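Local coordinates for putative transcriptional regulator (Clostridium difficile, PDB 3QI7), which is of unknown function but has a periplasmic-binding-protein-like fold and probably binds a small ligand, perhaps a sugar, at residues A314-T319 with E342-I347; E33-E38 with L310-I315; Y336-T341 with S349-L354; E113-S118 with T319-Q324; Q277-I282 with P303-A308. All coordinates share one frame; numbering follows the deposited sequence. Where two conformers were deposited one is given.

Contact 1 of 5, residues A314-T319 with E342-I347; sequences AIYLAT and ELRFGI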
# COMPACT_ATOMS: atom_id res chain seq x y z
N ALA A 314 -3.78 10.37 3.49
CA ALA A 314 -4.67 10.61 4.66
C ALA A 314 -4.24 11.84 5.46
O ALA A 314 -5.09 12.64 5.88
CB ALA A 314 -4.74 9.35 5.58
N ILE A 315 -2.94 12.01 5.65
CA ILE A 315 -2.45 13.22 6.36
C ILE A 315 -2.82 14.52 5.60
O ILE A 315 -3.31 15.48 6.21
CB ILE A 315 -0.93 13.13 6.63
CG1 ILE A 315 -0.65 11.99 7.61
CG2 ILE A 315 -0.39 14.47 7.17
CD1 ILE A 315 0.76 11.47 7.53
N TYR A 316 -2.58 14.55 4.30
CA TYR A 316 -2.88 15.72 3.47
C TYR A 316 -4.37 16.02 3.47
O TYR A 316 -4.78 17.19 3.51
CB TYR A 316 -2.42 15.52 2.01
CG TYR A 316 -0.93 15.69 1.75
CD1 TYR A 316 -0.20 16.74 2.29
CD2 TYR A 316 -0.27 14.81 0.94
CE1 TYR A 316 1.18 16.88 2.02
CE2 TYR A 316 1.08 14.93 0.68
CZ TYR A 316 1.81 15.97 1.22
OH TYR A 316 3.15 16.05 0.93
N LEU A 317 -5.20 14.97 3.45
CA LEU A 317 -6.65 15.13 3.46
C LEU A 317 -7.12 15.69 4.79
O LEU A 317 -7.94 16.62 4.83
CB LEU A 317 -7.32 13.76 3.21
CG LEU A 317 -8.66 13.64 2.50
CD1 LEU A 317 -8.80 14.58 1.28
CD2 LEU A 317 -8.81 12.16 2.09
N ALA A 318 -6.63 15.09 5.88
CA ALA A 318 -6.98 15.57 7.22
C ALA A 318 -6.65 17.06 7.35
O ALA A 318 -7.48 17.86 7.77
CB ALA A 318 -6.25 14.76 8.31
N THR A 319 -5.44 17.44 6.99
CA THR A 319 -5.02 18.86 7.03
C THR A 319 -5.96 19.79 6.23
O THR A 319 -6.39 20.85 6.72
CB THR A 319 -3.57 19.00 6.53
OG1 THR A 319 -2.73 18.20 7.38
CG2 THR A 319 -3.09 20.47 6.55
N GLU A 342 -3.71 14.11 -7.79
CA GLU A 342 -2.91 14.84 -8.79
C GLU A 342 -2.28 16.08 -8.18
O GLU A 342 -1.07 16.33 -8.33
CB GLU A 342 -3.76 15.25 -9.98
CG GLU A 342 -4.31 14.11 -10.80
CD GLU A 342 -3.34 13.52 -11.77
OE1 GLU A 342 -2.16 14.00 -11.85
OE2 GLU A 342 -3.79 12.57 -12.47
N LEU A 343 -3.09 16.84 -7.46
CA LEU A 343 -2.62 18.08 -6.79
C LEU A 343 -1.44 17.82 -5.86
O LEU A 343 -0.43 18.53 -5.91
CB LEU A 343 -3.75 18.70 -5.97
CG LEU A 343 -3.52 20.02 -5.25
CD1 LEU A 343 -3.14 21.09 -6.29
CD2 LEU A 343 -4.77 20.48 -4.44
N ARG A 344 -1.55 16.80 -5.01
CA ARG A 344 -0.59 16.66 -3.91
C ARG A 344 0.59 15.74 -4.27
O ARG A 344 1.60 15.83 -3.63
CB ARG A 344 -1.27 16.18 -2.63
CG ARG A 344 -2.18 17.22 -1.95
CD ARG A 344 -1.35 18.19 -1.04
NE ARG A 344 -2.24 19.17 -0.42
CZ ARG A 344 -2.50 20.39 -0.88
NH1 ARG A 344 -1.90 20.86 -1.98
NH2 ARG A 344 -3.38 21.15 -0.24
N PHE A 345 0.41 14.85 -5.24
CA PHE A 345 1.42 13.85 -5.63
C PHE A 345 1.84 13.90 -7.10
O PHE A 345 2.88 13.34 -7.48
CB PHE A 345 0.92 12.44 -5.33
CG PHE A 345 0.61 12.19 -3.88
CD1 PHE A 345 -0.64 12.50 -3.37
CD2 PHE A 345 1.56 11.67 -3.04
CE1 PHE A 345 -0.94 12.25 -2.06
CE2 PHE A 345 1.28 11.44 -1.72
CZ PHE A 345 0.01 11.74 -1.22
N GLY A 346 1.04 14.52 -7.95
CA GLY A 346 1.29 14.49 -9.41
C GLY A 346 1.27 13.11 -10.04
O GLY A 346 2.00 12.83 -11.02
N ILE A 347 0.44 12.23 -9.50
CA ILE A 347 0.22 10.91 -10.05
C ILE A 347 -1.28 10.62 -10.30
O ILE A 347 -2.19 11.19 -9.65
CB ILE A 347 0.85 9.79 -9.16
CG1 ILE A 347 0.07 9.57 -7.86
CG2 ILE A 347 2.37 10.07 -8.89
CD1 ILE A 347 0.79 8.56 -6.86
O HOH W 1 -3.25 19.01 2.39
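Two helices of the periplasmic-binding-protein-like fold, 306-324 and 334-345, meet here in a surface helix-helix packing carried by Tyr316, Arg344 and Phe345. The evidence is a phenol ring held on two sides. Over one face lies Arg344 CD, 3.9 Å from the centroid of the Tyr316 ring and 17° off its normal, a CH-pi contact displaced toward the rim. The arginine chain bends at chi2 (-83°), which lays its methylene part over the tyrosine; the guanidinium plane itself is inclined 67° to the ring. At the ring's edge sits Phe345 CZ, 3.8 Å from Tyr316 CD2. The two aromatic rings form an offset edge-to-face pair with centroids 5.6 Å apart, the tyrosine turning its edge to the phenylalanine face. The phenol oxygen looks to another helix, where Tyr316 OH is probably hydrogen-bonded to Glu38 OE2. Phe345 ends its helix, and Gly346, with positive phi, is the first residue to leave helical geometry. A water ties the helices together on the polar side: it donates to Tyr316 O at 2.6 Å and accepts from Arg344 NE at 3.0 Å.

Contact 2 of 5, residues E33-E38 with L310-I315; sequences EEMAKE and LPSLAI
Met35 of helix 26-42 and Ser312 of helix 306-324 have the nearest CA atoms of the two segments, 7.4 Å apart. The second helix is kinked at Pro311, whose N makes no bond to the preceding turn; beyond the kink Ala314 N bonds to Leu310 O and Ile315 N to Pro311 O, both at 2.9 Å. The gap between the backbones is bridged by the selenomethionine Met35, whose CB points at the opposite helix. With chi2 at -90° and chi3 at -69° its chain is folded twice, which brings the terminal CE onto the branch of Ile315. The two side chains approach tip to tip. CE lies 3.3 Å from Ile315 CG2 and 3.5 Å from Ile315 CB, both below ordinary van der Waals separation for carbon, and so the exact fit is doubtful. The other branch is looser, with Ile315 CD1 at 4.1 Å from Met35 CE. Ser312 lies beside the selenium, but its hydroxyl was modelled in two conformers and the detail of that approach is uncertain. Ile59 of strand 57-63 touches both Met35 and Ile315 and joins this buried layer to the central sheet. All three touching residues are buried and the interface is mainly apolar, which implies that the two helices are held here by packing, without a direct polar bond between the segments, even though the exact fit of Met35 CE on Ile315 stays uncertain.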
# COMPACT_ATOMS: atom_id res chain seq x y z
N GLU A 33 7.23 10.31 9.76
CA GLU A 33 8.31 11.15 10.27
C GLU A 33 8.71 12.20 9.26
O GLU A 33 8.99 13.36 9.64
CB GLU A 33 9.54 10.32 10.70
CG GLU A 33 9.33 9.60 12.03
CD GLU A 33 9.00 10.56 13.18
OE1 GLU A 33 9.80 11.49 13.43
OE2 GLU A 33 7.92 10.39 13.81
N GLU A 34 8.75 11.80 7.98
CA GLU A 34 9.06 12.68 6.89
C GLU A 34 8.02 13.78 6.78
O GLU A 34 8.36 14.96 6.64
CB GLU A 34 9.15 11.90 5.58
CG GLU A 34 9.56 12.74 4.41
CD GLU A 34 10.01 11.89 3.23
OE1 GLU A 34 11.15 11.37 3.27
OE2 GLU A 34 9.22 11.76 2.26
N MSE A 35 6.75 13.43 6.89
CA MSE A 35 5.70 14.43 6.79
C MSE A 35 5.73 15.39 7.98
O MSE A 35 5.46 16.58 7.82
CB MSE A 35 4.34 13.75 6.70
CG MSE A 35 4.17 12.81 5.50
SE MSE A 35 3.46 13.77 3.97
CE MSE A 35 1.67 14.13 4.59
N ALA A 36 6.04 14.87 9.16
CA ALA A 36 6.26 15.69 10.34
C ALA A 36 7.30 16.79 10.11
O ALA A 36 7.09 17.94 10.50
CB ALA A 36 6.69 14.82 11.53
N LYS A 37 8.43 16.41 9.52
CA LYS A 37 9.51 17.34 9.22
C LYS A 37 9.06 18.37 8.17
O LYS A 37 9.31 19.56 8.32
CB LYS A 37 10.77 16.59 8.79
CG LYS A 37 12.01 17.45 8.69
N GLU A 38 8.35 17.93 7.15
CA GLU A 38 7.80 18.82 6.12
C GLU A 38 6.93 19.90 6.75
O GLU A 38 7.05 21.08 6.43
CB GLU A 38 6.98 17.97 5.11
CG GLU A 38 6.26 18.71 3.97
CD GLU A 38 5.65 17.74 2.93
OE1 GLU A 38 6.41 16.93 2.36
OE2 GLU A 38 4.42 17.78 2.69
N LEU A 310 -1.00 5.62 1.27
CA LEU A 310 -2.24 5.76 2.03
C LEU A 310 -2.07 6.72 3.21
O LEU A 310 -2.86 7.67 3.36
CB LEU A 310 -2.82 4.41 2.48
CG LEU A 310 -3.37 3.54 1.35
CD1 LEU A 310 -3.52 2.07 1.82
CD2 LEU A 310 -4.69 4.13 0.76
N PRO A 311 -1.06 6.49 4.07
CA PRO A 311 -0.90 7.43 5.19
C PRO A 311 -0.55 8.88 4.74
O PRO A 311 -1.05 9.83 5.33
CB PRO A 311 0.21 6.79 6.04
CG PRO A 311 0.93 5.93 5.11
CD PRO A 311 -0.09 5.39 4.15
N SER A 312 0.27 9.04 3.71
CA SER A 312 0.58 10.39 3.23
C SER A 312 -0.65 11.10 2.66
O SER A 312 -0.84 12.29 2.90
CB SER A 312 1.71 10.38 2.21
OG SER A 312 2.16 11.70 1.98
N LEU A 313 -1.47 10.37 1.89
CA LEU A 313 -2.72 10.93 1.37
C LEU A 313 -3.66 11.29 2.53
O LEU A 313 -4.29 12.35 2.52
CB LEU A 313 -3.43 9.94 0.43
CG LEU A 313 -4.88 10.28 0.03
CD1 LEU A 313 -4.91 11.61 -0.74
CD2 LEU A 313 -5.58 9.18 -0.80
N ALA A 314 -3.78 10.37 3.49
CA ALA A 314 -4.67 10.61 4.66
C ALA A 314 -4.24 11.84 5.46
O ALA A 314 -5.09 12.64 5.88
CB ALA A 314 -4.74 9.35 5.58
N ILE A 315 -2.94 12.01 5.65
CA ILE A 315 -2.45 13.22 6.36
C ILE A 315 -2.82 14.52 5.60
O ILE A 315 -3.31 15.48 6.21
CB ILE A 315 -0.93 13.13 6.63
CG1 ILE A 315 -0.65 11.99 7.61
CG2 ILE A 315 -0.39 14.47 7.17
CD1 ILE A 315 0.76 11.47 7.53

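Contact 3 of 5, residues Y336-T341 with S349-L354; sequences YLEAFT and SEFTPL
Leu337 O, 3.8 Å from Phe351 CE1, is gripped by two donors of its own helix: Thr341 N at 2.9 Å and Thr341 OG1 at 2.8 Å reach it from opposite faces of its carbonyl plane. The second bond holds Thr341 OG1 in place, at the edge of the Phe351 ring. Over a face of that ring stands Leu337 CB, 3.7 Å from the centroid and only 3° off the normal, a nearly ideal CH-pi geometry; the two side chains cross at about a right angle. Glu338 CG fills another part of the ring edge. Beyond it the glutamate chain runs extended (chi2 168°), sliding past the phenylalanine in the opposite direction with its carboxylate nearly coplanar with the ring. This carries Glu338 OE2 to the strand backbone, where Phe351 N donates to it at 2.9 Å in an almost straight bond (170°), on the anti side of the carboxylate and somewhat out of its plane. A water 2.8 Å from Ser349 OG also meets Glu338 O. Segment 336-341 runs roughly antiparallel to strand 349-353, to which a short turn connects its helix. The strand pairs with 361-370 through Glu350 and Ile365 and through Thr352 and Ser363, while Leu313 of helix 306-324 touches Phe351 and Leu317 of the same helix touches Leu337.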
# COMPACT_ATOMS: atom_id res chain seq x y z
N TYR A 336 -13.15 13.84 -6.60
CA TYR A 336 -12.47 14.68 -5.64
C TYR A 336 -11.11 14.11 -5.22
O TYR A 336 -10.09 14.80 -5.23
CB TYR A 336 -13.35 14.93 -4.40
CG TYR A 336 -12.68 15.84 -3.42
CD1 TYR A 336 -11.76 15.34 -2.51
CD2 TYR A 336 -12.91 17.22 -3.45
CE1 TYR A 336 -11.10 16.17 -1.63
CE2 TYR A 336 -12.26 18.06 -2.56
CZ TYR A 336 -11.34 17.53 -1.67
OH TYR A 336 -10.69 18.32 -0.79
N LEU A 337 -11.09 12.82 -4.87
CA LEU A 337 -9.87 12.18 -4.37
C LEU A 337 -8.80 11.98 -5.47
O LEU A 337 -7.59 12.11 -5.21
CB LEU A 337 -10.24 10.85 -3.71
CG LEU A 337 -11.04 10.98 -2.43
CD1 LEU A 337 -11.75 9.66 -2.10
CD2 LEU A 337 -10.14 11.46 -1.29
N GLU A 338 -9.24 11.72 -6.69
CA GLU A 338 -8.33 11.64 -7.83
C GLU A 338 -7.70 13.00 -8.13
O GLU A 338 -6.48 13.09 -8.34
CB GLU A 338 -9.05 11.04 -9.06
CG GLU A 338 -9.36 9.57 -8.83
CD GLU A 338 -10.30 8.95 -9.85
OE1 GLU A 338 -10.39 9.46 -11.01
OE2 GLU A 338 -10.93 7.95 -9.48
N ALA A 339 -8.51 14.06 -8.15
CA ALA A 339 -7.95 15.39 -8.39
C ALA A 339 -6.98 15.79 -7.28
O ALA A 339 -5.91 16.36 -7.55
CB ALA A 339 -9.09 16.44 -8.57
N PHE A 340 -7.35 15.51 -6.02
CA PHE A 340 -6.51 15.83 -4.85
C PHE A 340 -5.19 15.04 -4.93
O PHE A 340 -4.13 15.60 -4.64
CB PHE A 340 -7.26 15.51 -3.57
CG PHE A 340 -6.63 16.08 -2.31
CD1 PHE A 340 -6.67 17.44 -2.05
CD2 PHE A 340 -6.02 15.24 -1.38
CE1 PHE A 340 -6.09 17.96 -0.87
CE2 PHE A 340 -5.43 15.76 -0.19
CZ PHE A 340 -5.50 17.11 0.06
N THR A 341 -5.25 13.79 -5.40
CA THR A 341 -4.03 13.01 -5.61
C THR A 341 -3.14 13.63 -6.69
O THR A 341 -1.94 13.69 -6.52
CB THR A 341 -4.38 11.54 -5.92
OG1 THR A 341 -5.07 10.99 -4.79
CG2 THR A 341 -3.14 10.68 -6.23
N SER A 349 -4.58 8.00 -10.45
CA SER A 349 -5.14 7.03 -9.54
C SER A 349 -6.59 6.76 -9.92
O SER A 349 -7.18 7.50 -10.66
CB SER A 349 -5.11 7.61 -8.10
OG SER A 349 -5.94 8.78 -7.96
N GLU A 350 -7.15 5.69 -9.38
CA GLU A 350 -8.59 5.46 -9.50
C GLU A 350 -9.14 5.00 -8.17
O GLU A 350 -8.63 4.05 -7.56
CB GLU A 350 -8.92 4.43 -10.60
CG GLU A 350 -10.44 4.24 -10.89
CD GLU A 350 -10.72 3.05 -11.83
OE1 GLU A 350 -9.84 2.72 -12.65
OE2 GLU A 350 -11.80 2.44 -11.75
N PHE A 351 -10.19 5.71 -7.71
CA PHE A 351 -10.84 5.45 -6.43
C PHE A 351 -12.24 4.89 -6.65
O PHE A 351 -12.98 5.37 -7.52
CB PHE A 351 -10.96 6.76 -5.60
CG PHE A 351 -9.66 7.23 -4.98
CD1 PHE A 351 -8.69 7.88 -5.75
CD2 PHE A 351 -9.43 7.08 -3.63
CE1 PHE A 351 -7.50 8.33 -5.17
CE2 PHE A 351 -8.23 7.52 -3.06
CZ PHE A 351 -7.28 8.14 -3.83
N THR A 352 -12.60 3.88 -5.87
CA THR A 352 -13.86 3.18 -6.03
C THR A 352 -14.57 3.04 -4.69
O THR A 352 -13.98 2.54 -3.74
CB THR A 352 -13.58 1.76 -6.58
OG1 THR A 352 -12.83 1.86 -7.80
CG2 THR A 352 -14.89 0.99 -6.84
N PRO A 353 -15.86 3.46 -4.57
CA PRO A 353 -16.48 3.27 -3.26
C PRO A 353 -16.73 1.79 -2.93
O PRO A 353 -16.93 0.97 -3.84
CB PRO A 353 -17.82 4.05 -3.38
CG PRO A 353 -18.13 4.04 -4.84
CD PRO A 353 -16.74 4.20 -5.48
N LEU A 354 -16.76 1.45 -1.65
CA LEU A 354 -17.08 0.06 -1.21
C LEU A 354 -18.43 -0.43 -1.74
O LEU A 354 -18.51 -1.52 -2.26
CB LEU A 354 -17.07 -0.03 0.32
CG LEU A 354 -17.24 -1.43 0.95
CD1 LEU A 354 -16.10 -2.38 0.49
CD2 LEU A 354 -17.27 -1.29 2.45
O HOH W 2 -4.97 10.99 -9.38
O HOH W 3 -8.21 8.92 -12.50

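Contact 4 of 5, residues E113-S118 with T319-Q324; sequences EIITIS and TEMVKQ
Ile115 of strand 115-118 points at segment 319-324, the last part of helix 306-324, and crosses the selenomethionine Met321 obliquely, each of its two branches meeting a different part of that side chain. The CG1 branch stands anti to the carbonyl carbon (chi1 -65°) and chi2 is extended, which drives CD1 in against the helix surface; it stops 3.5 Å from Met321 CB. The same methyl lies 3.9 Å from Val322 CG2, and so one atom rests against two successive residues of the helix. The CG2 branch meets the outer part of Met321 instead, 3.9 Å from its selenium. A bend at chi3 (85°) turns the terminal methyl back, leaving Met321 CE 4.0 Å from Ile115 CG2. Two residues further along the strand, on the same side, Ile117 CD1 makes only a marginal contact with the selenium at 4.5 Å; Ile117 packs more on Ala314 and Ala318 of the same helix. The segment axes run close to antiparallel, 164° between their directions and 10.2 Å apart, as expected for a helix laid over a sheet. Strand 115-118 itself pairs in parallel with 88-94 and 134-137. Every contact between these segments is made by carbon or selenium, which implies that the helix is seated on the sheet by dispersion and close fit.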
# COMPACT_ATOMS: atom_id res chain seq x y z
N GLU A 113 -15.99 16.24 17.01
CA GLU A 113 -15.42 17.06 15.92
C GLU A 113 -14.08 16.54 15.35
O GLU A 113 -13.67 16.96 14.26
CB GLU A 113 -15.30 18.52 16.37
CG GLU A 113 -14.04 18.87 17.20
CD GLU A 113 -14.07 18.41 18.66
OE1 GLU A 113 -15.00 17.69 19.09
OE2 GLU A 113 -13.12 18.77 19.38
N ILE A 114 -13.40 15.66 16.07
CA ILE A 114 -12.17 15.05 15.56
C ILE A 114 -12.46 14.22 14.29
O ILE A 114 -13.32 13.35 14.29
CB ILE A 114 -11.44 14.18 16.63
CG1 ILE A 114 -10.94 15.07 17.77
CG2 ILE A 114 -10.27 13.39 16.02
CD1 ILE A 114 -9.97 14.38 18.79
N ILE A 115 -11.73 14.52 13.22
CA ILE A 115 -11.85 13.81 11.96
C ILE A 115 -11.06 12.53 12.05
O ILE A 115 -9.86 12.57 12.28
CB ILE A 115 -11.28 14.67 10.85
CG1 ILE A 115 -12.14 15.94 10.72
CG2 ILE A 115 -11.25 13.91 9.52
CD1 ILE A 115 -11.62 16.89 9.67
N THR A 116 -11.71 11.38 11.89
CA THR A 116 -11.01 10.08 11.94
C THR A 116 -10.87 9.43 10.56
O THR A 116 -11.80 9.43 9.76
CB THR A 116 -11.74 9.12 12.91
OG1 THR A 116 -13.13 9.07 12.58
CG2 THR A 116 -11.55 9.60 14.37
N ILE A 117 -9.68 8.90 10.28
CA ILE A 117 -9.35 8.38 8.97
C ILE A 117 -8.56 7.07 9.13
O ILE A 117 -7.55 7.03 9.85
CB ILE A 117 -8.48 9.38 8.17
CG1 ILE A 117 -9.10 10.78 8.18
CG2 ILE A 117 -8.22 8.87 6.73
CD1 ILE A 117 -8.38 11.77 7.34
N SER A 118 -9.06 6.00 8.53
CA SER A 118 -8.32 4.75 8.40
C SER A 118 -7.53 4.82 7.07
O SER A 118 -8.06 5.25 6.02
CB SER A 118 -9.25 3.52 8.49
OG SER A 118 -10.19 3.44 7.39
N THR A 319 -5.44 17.44 6.99
CA THR A 319 -5.02 18.86 7.03
C THR A 319 -5.96 19.79 6.23
O THR A 319 -6.39 20.85 6.72
CB THR A 319 -3.57 19.00 6.53
OG1 THR A 319 -2.73 18.20 7.38
CG2 THR A 319 -3.09 20.47 6.55
N GLU A 320 -6.29 19.37 5.02
CA GLU A 320 -7.16 20.16 4.16
C GLU A 320 -8.54 20.26 4.78
O GLU A 320 -9.19 21.32 4.74
CB GLU A 320 -7.26 19.51 2.78
CG GLU A 320 -8.22 20.18 1.78
CD GLU A 320 -7.64 21.42 1.13
OE1 GLU A 320 -6.42 21.63 1.21
OE2 GLU A 320 -8.44 22.19 0.53
N MSE A 321 -9.00 19.14 5.33
CA MSE A 321 -10.34 19.08 5.93
C MSE A 321 -10.43 20.01 7.13
O MSE A 321 -11.45 20.69 7.31
CB MSE A 321 -10.70 17.63 6.33
CG MSE A 321 -11.03 16.74 5.15
SE MSE A 321 -11.22 14.84 5.69
CE MSE A 321 -13.13 15.03 6.21
N VAL A 322 -9.40 20.01 7.98
CA VAL A 322 -9.39 20.88 9.15
C VAL A 322 -9.27 22.35 8.71
O VAL A 322 -10.06 23.17 9.14
CB VAL A 322 -8.28 20.51 10.18
CG1 VAL A 322 -8.29 21.50 11.34
CG2 VAL A 322 -8.49 19.06 10.71
N LYS A 323 -8.36 22.67 7.80
CA LYS A 323 -8.23 24.05 7.33
C LYS A 323 -9.49 24.59 6.66
O LYS A 323 -9.83 25.76 6.85
CB LYS A 323 -7.02 24.23 6.40
CG LYS A 323 -5.72 24.37 7.15
CD LYS A 323 -4.52 24.35 6.20
CE LYS A 323 -3.26 24.79 6.91
NZ LYS A 323 -2.07 24.64 6.04
N GLN A 324 -10.20 23.74 5.93
CA GLN A 324 -11.36 24.18 5.15
C GLN A 324 -12.71 23.83 5.82
O GLN A 324 -13.76 24.09 5.25
CB GLN A 324 -11.30 23.58 3.74
CG GLN A 324 -10.05 23.92 2.93
CD GLN A 324 -9.94 25.39 2.57
OE1 GLN A 324 -10.92 26.12 2.61
NE2 GLN A 324 -8.75 25.82 2.20

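Contact 5 of 5, residues Q277-I282 with P303-A308; sequences QNYDKI and PMPMDA
The starts of two helices, 279-292 and 306-324, come together in a buried proline-aromatic contact built round Tyr279. Its ring lies between backbone and side chain. Over one face is Pro305 CD, 3.6 Å from the ring centroid and 11° off the normal, a CH-pi contact placed above the ring centre. The opposite face is covered by Gln277 C, 4.0 Å above the plane, so the ring is sandwiched between its own preceding loop and the partner segment. Chi1 of -60° sets the ring anti to the carbonyl carbon and sends it across to Pro305. Further out, Ala308 CB comes within 3.6 Å of Tyr279 OH, while at the base Tyr279 CB lies 3.5 Å from Pro303 O. The loop under the ring is shaped by Asn278, the centre of an inverse gamma turn held by a weak bond from Tyr279 N to Gln277 O; Asn278 OD1 accepts from Lys281 N at 3.1 Å, the donor well above the amide's carbonyl plane. Val27 of helix 26-42 touches Tyr279 as well. Pro305 holds the N-cap position of the other helix. The arrangement is that of two helix N-termini packed through an aromatic-proline CH-pi pair, one of them capped by the side chain of Asn278.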
# COMPACT_ATOMS: atom_id res chain seq x y z
N GLN A 277 12.93 7.20 1.23
CA GLN A 277 11.56 7.62 0.94
C GLN A 277 11.51 8.51 -0.32
O GLN A 277 10.47 9.09 -0.62
CB GLN A 277 10.94 8.38 2.14
CG GLN A 277 10.44 7.53 3.32
CD GLN A 277 11.58 6.91 4.12
OE1 GLN A 277 11.70 5.67 4.22
NE2 GLN A 277 12.44 7.75 4.66
N ASN A 278 12.63 8.66 -1.03
CA ASN A 278 12.61 9.41 -2.28
C ASN A 278 12.26 8.43 -3.43
O ASN A 278 13.13 7.94 -4.16
CB ASN A 278 13.94 10.12 -2.53
CG ASN A 278 13.87 11.09 -3.70
OD1 ASN A 278 13.10 10.91 -4.64
ND2 ASN A 278 14.70 12.09 -3.66
N TYR A 279 10.98 8.13 -3.57
CA TYR A 279 10.56 7.09 -4.50
C TYR A 279 10.82 7.45 -5.96
O TYR A 279 11.10 6.56 -6.76
CB TYR A 279 9.10 6.72 -4.26
CG TYR A 279 8.89 6.22 -2.86
CD1 TYR A 279 9.50 5.04 -2.43
CD2 TYR A 279 8.13 6.93 -1.94
CE1 TYR A 279 9.36 4.60 -1.15
CE2 TYR A 279 7.96 6.46 -0.63
CZ TYR A 279 8.57 5.30 -0.25
OH TYR A 279 8.43 4.84 1.03
N ASP A 280 10.76 8.72 -6.33
CA ASP A 280 11.04 9.10 -7.73
C ASP A 280 12.50 8.83 -8.10
O ASP A 280 12.78 8.39 -9.21
CB ASP A 280 10.74 10.57 -7.98
CG ASP A 280 9.26 10.88 -7.89
OD1 ASP A 280 8.43 9.94 -7.95
OD2 ASP A 280 8.92 12.05 -7.74
N LYS A 281 13.40 9.06 -7.16
CA LYS A 281 14.83 8.90 -7.40
C LYS A 281 15.15 7.40 -7.45
O LYS A 281 15.95 6.97 -8.27
CB LYS A 281 15.64 9.61 -6.30
CG LYS A 281 17.15 9.51 -6.49
CD LYS A 281 17.95 10.09 -5.31
CE LYS A 281 19.46 10.13 -5.64
NZ LYS A 281 20.31 10.45 -4.44
N ILE A 282 14.55 6.63 -6.55
CA ILE A 282 14.70 5.17 -6.56
C ILE A 282 14.21 4.60 -7.90
O ILE A 282 14.87 3.75 -8.49
CB ILE A 282 13.98 4.49 -5.39
CG1 ILE A 282 14.55 4.98 -4.03
CG2 ILE A 282 14.10 2.93 -5.50
CD1 ILE A 282 13.69 4.60 -2.80
N PRO A 303 4.10 4.39 -8.75
CA PRO A 303 5.04 5.45 -8.41
C PRO A 303 5.55 5.40 -6.97
O PRO A 303 6.64 5.92 -6.67
CB PRO A 303 4.19 6.74 -8.60
CG PRO A 303 3.21 6.38 -9.56
CD PRO A 303 2.84 4.96 -9.24
N MSE A 304 4.76 4.82 -6.07
CA MSE A 304 5.15 4.67 -4.66
C MSE A 304 4.42 3.49 -4.02
O MSE A 304 3.38 3.08 -4.52
CB MSE A 304 4.91 5.97 -3.85
CG MSE A 304 3.55 6.64 -3.99
SE MSE A 304 3.48 8.49 -3.26
CE MSE A 304 4.18 8.25 -1.47
N PRO A 305 4.95 2.95 -2.92
CA PRO A 305 4.24 1.84 -2.32
C PRO A 305 2.96 2.29 -1.68
O PRO A 305 2.88 3.41 -1.25
CB PRO A 305 5.17 1.34 -1.23
CG PRO A 305 6.42 2.27 -1.26
CD PRO A 305 6.10 3.41 -2.11
N MSE A 306 1.99 1.41 -1.62
CA MSE A 306 0.72 1.75 -0.96
C MSE A 306 0.93 2.03 0.58
O MSE A 306 0.23 2.88 1.18
CB MSE A 306 -0.28 0.62 -1.18
CG MSE A 306 -0.94 0.60 -2.55
SE MSE A 306 -2.03 2.25 -2.77
CE MSE A 306 -3.39 1.97 -1.56
N ASP A 307 1.88 1.33 1.20
CA ASP A 307 2.22 1.56 2.60
C ASP A 307 2.69 2.98 2.88
O ASP A 307 2.60 3.46 4.02
CB ASP A 307 3.34 0.59 3.08
CG ASP A 307 2.82 -0.83 3.36
OD1 ASP A 307 1.61 -1.07 3.24
OD2 ASP A 307 3.65 -1.71 3.71
N ALA A 308 3.23 3.65 1.87
CA ALA A 308 3.58 5.07 1.96
C ALA A 308 2.48 6.02 1.46
O ALA A 308 2.19 7.04 2.08
CB ALA A 308 4.92 5.36 1.22

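Overall arrangement
Helix 306-324 joins four of the five contacts, and contact 3 is tied to it through helix 334-345. Contacts 1 and 2 lie closest, centres about 9 Å apart, sharing Ala314 and Ile315 and linked by packing of Tyr316 CE1 on Met35 CE at 3.8 Å. Contact 1 reaches contact 3, centres about 11 Å apart, where Leu317 CD2 meets Leu337 CD2 at 3.7 Å. It shares Thr319 with contact 4, and meets contact 5 where Ile347 CG2 lies 3.8 Å from Pro303 CB. Contacts 4 and 5 mark opposite ends of the helix: their centres are about 24 Å apart and their nearest atoms about 9 Å. Contacts 3 and 4 reach the same mixed sheet.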